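PDB 4AZI: beta-n-acetylhexosaminidase from Streptococcus pneumoniae, which probably removes terminal beta-linked N-acetylglucosamine residues from glycans, as a family 20 exo-beta-D-N-acetylglucosaminidase catalytic module of StrH. Local coordinates for residues Phe177-Asp182 against Asn211-Met216. The protein carries 2 engineered substitutions. Numbering follows the deposited sequence.
Sequences FNFGTD and NTLAAM. With BCN (bicine), chain J; OAN (O-(2-acetamido-2-deoxy D-glucopyranosylidene) amino-N-phenylcarbamate), chain C.
D182 OD2 takes a hydrogen bond from the acetamido nitrogen NAI of the inhibitor OAN, 3.0 Å away and at 153° at the hydrogen, while its partner oxygen OD1 is held by N116 ND2. The acetamido methyl CAH lies against the same carboxylate, 3.3 Å from D182 OD2. Further back along the chain, N178 OD1 accepts from G180 N at 3.0 Å, an Asx turn whose donor stands above the amide plane; with N178 ND2 bonded to H43 NE2, both ends of the amide are held and its rotation is fixed. G180, at positive phi, turns the chain toward D182.

On the flank facing helix 203-219, F179 makes the join. Its chi1 of 63° sets CG between the backbone N and the carbonyl carbon, turning the ring onto L213, whose CB sits 3.9 Å from the ring centroid, 14° off the normal: a CH-pi contact over one face. L213 CD1 reaches back to the ring's base, 3.8 Å from F179 CB. The far part of the ring reaches the next residue, with CE2 3.8 Å from A214 N and 4.1 Å from A214 CB. All three residues are buried, and no hydrogen bond joins 177-182 to 211-216. Across the helix, T212, A215 and M216 touch bicine instead, A215 CB lying 3.5 Å from its O22.

This is the strand-to-helix packing of a TIM barrel: helix 203-219 belongs to the beta-alpha-beta crossover from strand 176-180 to 223-227, and the strand's C-terminal end delivers D182 and E183, consistent with the Asp-Glu pair of family 20 active sites.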
loop_
_atom_site.group_PDB
_atom_site.type_symbol
_atom_site.label_atom_id
_atom_site.label_comp_id
_atom_site.label_asym_id
_atom_site.label_seq_id
_atom_site.Cartn_x
_atom_site.Cartn_y
_atom_site.Cartn_z
ATOM N N PHE A 177 8.037 2.375 -2.339
ATOM C CA PHE A 177 7.107 2.599 -3.452
ATOM C C PHE A 177 6.576 1.262 -3.960
ATOM O O PHE A 177 7.349 0.403 -4.391
ATOM C CB PHE A 177 7.776 3.379 -4.599
ATOM C CG PHE A 177 6.814 3.846 -5.669
ATOM C CD1 PHE A 177 6.507 3.030 -6.758
ATOM C CD2 PHE A 177 6.211 5.111 -5.587
ATOM C CE1 PHE A 177 5.619 3.460 -7.743
ATOM C CE2 PHE A 177 5.335 5.545 -6.574
ATOM C CZ PHE A 177 5.040 4.717 -7.655
ATOM N N ASN A 178 5.257 1.088 -3.909
ATOM C CA ASN A 178 4.622 -0.140 -4.389
ATOM C C ASN A 178 4.152 -0.015 -5.842
ATOM O O ASN A 178 3.209 0.732 -6.123
ATOM C CB ASN A 178 3.438 -0.527 -3.489
ATOM C CG ASN A 178 2.869 -1.907 -3.815
ATOM O OD1 ASN A 178 3.418 -2.652 -4.631
ATOM N ND2 ASN A 178 1.755 -2.255 -3.166
ATOM N N PHE A 179 4.806 -0.754 -6.742
ATOM C CA PHE A 179 4.428 -0.794 -8.170
ATOM C C PHE A 179 3.414 -1.891 -8.549
ATOM O O PHE A 179 3.001 -2.002 -9.712
ATOM C CB PHE A 179 5.656 -0.749 -9.127
ATOM C CG PHE A 179 6.614 -1.910 -9.017
ATOM C CD1 PHE A 179 6.416 -3.074 -9.758
ATOM C CD2 PHE A 179 7.780 -1.806 -8.257
ATOM C CE1 PHE A 179 7.318 -4.127 -9.693
ATOM C CE2 PHE A 179 8.688 -2.862 -8.194
ATOM C CZ PHE A 179 8.460 -4.020 -8.912
ATOM N N GLY A 180 3.009 -2.684 -7.559
ATOM C CA GLY A 180 1.841 -3.555 -7.686
ATOM C C GLY A 180 2.103 -4.841 -8.436
ATOM O O GLY A 180 2.778 -5.726 -7.922
ATOM N N THR A 181 1.545 -4.919 -9.650
ATOM C CA THR A 181 1.696 -6.029 -10.616
ATOM C C THR A 181 0.783 -7.235 -10.371
ATOM O O THR A 181 0.917 -8.261 -11.045
ATOM C CB THR A 181 3.171 -6.475 -10.876
ATOM O OG1 THR A 181 3.663 -7.233 -9.765
ATOM C CG2 THR A 181 4.074 -5.280 -11.117
ATOM N N ASP A 182 -0.162 -7.107 -9.437
ATOM C CA ASP A 182 -1.069 -8.218 -9.144
ATOM C C ASP A 182 -2.015 -8.499 -10.302
ATOM O O ASP A 182 -2.215 -7.653 -11.162
ATOM C CB ASP A 182 -1.889 -7.982 -7.859
ATOM C CG ASP A 182 -2.616 -6.646 -7.848
ATOM O OD1 ASP A 182 -2.016 -5.622 -8.260
ATOM O OD2 ASP A 182 -3.780 -6.615 -7.389
ATOM N N ASN A 211 11.191 -5.859 -13.528
ATOM C CA ASN A 211 12.558 -5.556 -13.149
ATOM C C ASN A 211 12.905 -4.084 -13.432
ATOM O O ASN A 211 13.574 -3.422 -12.622
ATOM C CB ASN A 211 13.531 -6.515 -13.861
ATOM C CG ASN A 211 13.412 -7.958 -13.375
ATOM O OD1 ASN A 211 12.856 -8.227 -12.307
ATOM N ND2 ASN A 211 13.951 -8.903 -14.164
ATOM N N THR A 212 12.424 -3.574 -14.565
ATOM C CA THR A 212 12.578 -2.162 -14.906
ATOM C C THR A 212 12.024 -1.239 -13.807
ATOM O O THR A 212 12.732 -0.331 -13.329
ATOM C CB THR A 212 11.950 -1.851 -16.285
ATOM O OG1 THR A 212 12.681 -2.563 -17.299
ATOM C CG2 THR A 212 12.001 -0.367 -16.583
ATOM N N LEU A 213 10.773 -1.481 -13.402
ATOM C CA LEU A 213 10.143 -0.689 -12.344
ATOM C C LEU A 213 10.863 -0.785 -10.993
ATOM O O LEU A 213 10.861 0.183 -10.218
ATOM C CB LEU A 213 8.658 -1.044 -12.177
ATOM C CG LEU A 213 7.711 -0.703 -13.335
ATOM C CD1 LEU A 213 6.279 -0.686 -12.832
ATOM C CD2 LEU A 213 8.055 0.635 -13.983
ATOM N N ALA A 214 11.449 -1.952 -10.717
ATOM C CA ALA A 214 12.256 -2.178 -9.510
ATOM C C ALA A 214 13.531 -1.343 -9.579
ATOM O O ALA A 214 13.873 -0.624 -8.628
ATOM C CB ALA A 214 12.589 -3.665 -9.354
ATOM N N ALA A 215 14.215 -1.417 -10.719
ATOM C CA ALA A 215 15.416 -0.615 -10.965
ATOM C C ALA A 215 15.130 0.883 -10.858
ATOM O O ALA A 215 15.939 1.652 -10.328
ATOM C CB ALA A 215 15.988 -0.938 -12.329
ATOM N N MET A 216 13.971 1.287 -11.363
ATOM C CA MET A 216 13.598 2.680 -11.387
ATOM C C MET A 216 13.428 3.178 -9.961
ATOM O O MET A 216 13.879 4.279 -9.620
ATOM C CB MET A 216 12.313 2.860 -12.184
ATOM C CG MET A 216 12.536 3.079 -13.672
ATOM S SD MET A 216 11.022 2.945 -14.644
ATOM C CE MET A 216 9.961 4.191 -13.889
HETATM N N1 BCN J . 17.345 -0.680 -16.126
HETATM C C1 BCN J . 17.281 0.700 -15.572
HETATM C C2 BCN J . 15.858 1.287 -15.534
HETATM O O21 BCN J . 15.196 1.276 -16.597
HETATM O O22 BCN J . 15.475 1.753 -14.440
HETATM C C3 BCN J . 16.159 -1.533 -15.868
HETATM C C4 BCN J . 16.282 -2.928 -16.498
HETATM O O4 BCN J . 16.070 -3.921 -15.487
HETATM C C5 BCN J . 18.677 -1.303 -15.876
HETATM C C6 BCN J . 18.905 -1.751 -14.417
HETATM O O6 BCN J . 19.766 -0.819 -13.754
HETATM C CAH OAN C . -3.310 -7.901 -4.404
HETATM C CAG OAN C . -4.833 -7.967 -4.219
HETATM O OAN OAN C . -5.310 -8.178 -3.113
HETATM N NAI OAN C . -5.553 -7.793 -5.329
HETATM C CAB OAN C . -7.030 -7.802 -5.388
HETATM C CAC OAN C . -7.567 -6.420 -5.010
HETATM O OAJ OAN C . -7.517 -5.563 -6.158
HETATM C CAD OAN C . -8.996 -6.506 -4.494
HETATM O OAK OAN C . -9.422 -5.184 -4.194
HETATM C CAE OAN C . -9.025 -7.360 -3.217
HETATM C CAF OAN C . -10.418 -7.570 -2.616
HETATM O OAM OAN C . -11.235 -8.335 -3.509
HETATM O OAL OAN C . -8.418 -8.667 -3.400
HETATM C CAA OAN C . -7.644 -8.907 -4.502
HETATM N NAY OAN C . -7.411 -10.169 -4.796
HETATM O OAQ OAN C . -7.988 -11.092 -3.975
HETATM C CAP OAN C . -8.318 -12.266 -4.589
HETATM O OAR OAN C . -8.780 -13.194 -3.922
HETATM N NAO OAN C . -8.117 -12.332 -5.914
HETATM C CAS OAN C . -8.339 -13.408 -6.684
HETATM C CAT OAN C . -7.308 -13.836 -7.521
HETATM C CAU OAN C . -7.482 -14.946 -8.347
HETATM C CAV OAN C . -8.692 -15.639 -8.337
HETATM C CAW OAN C . -9.734 -15.215 -7.501
HETATM C CAX OAN C . -9.561 -14.100 -6.676
#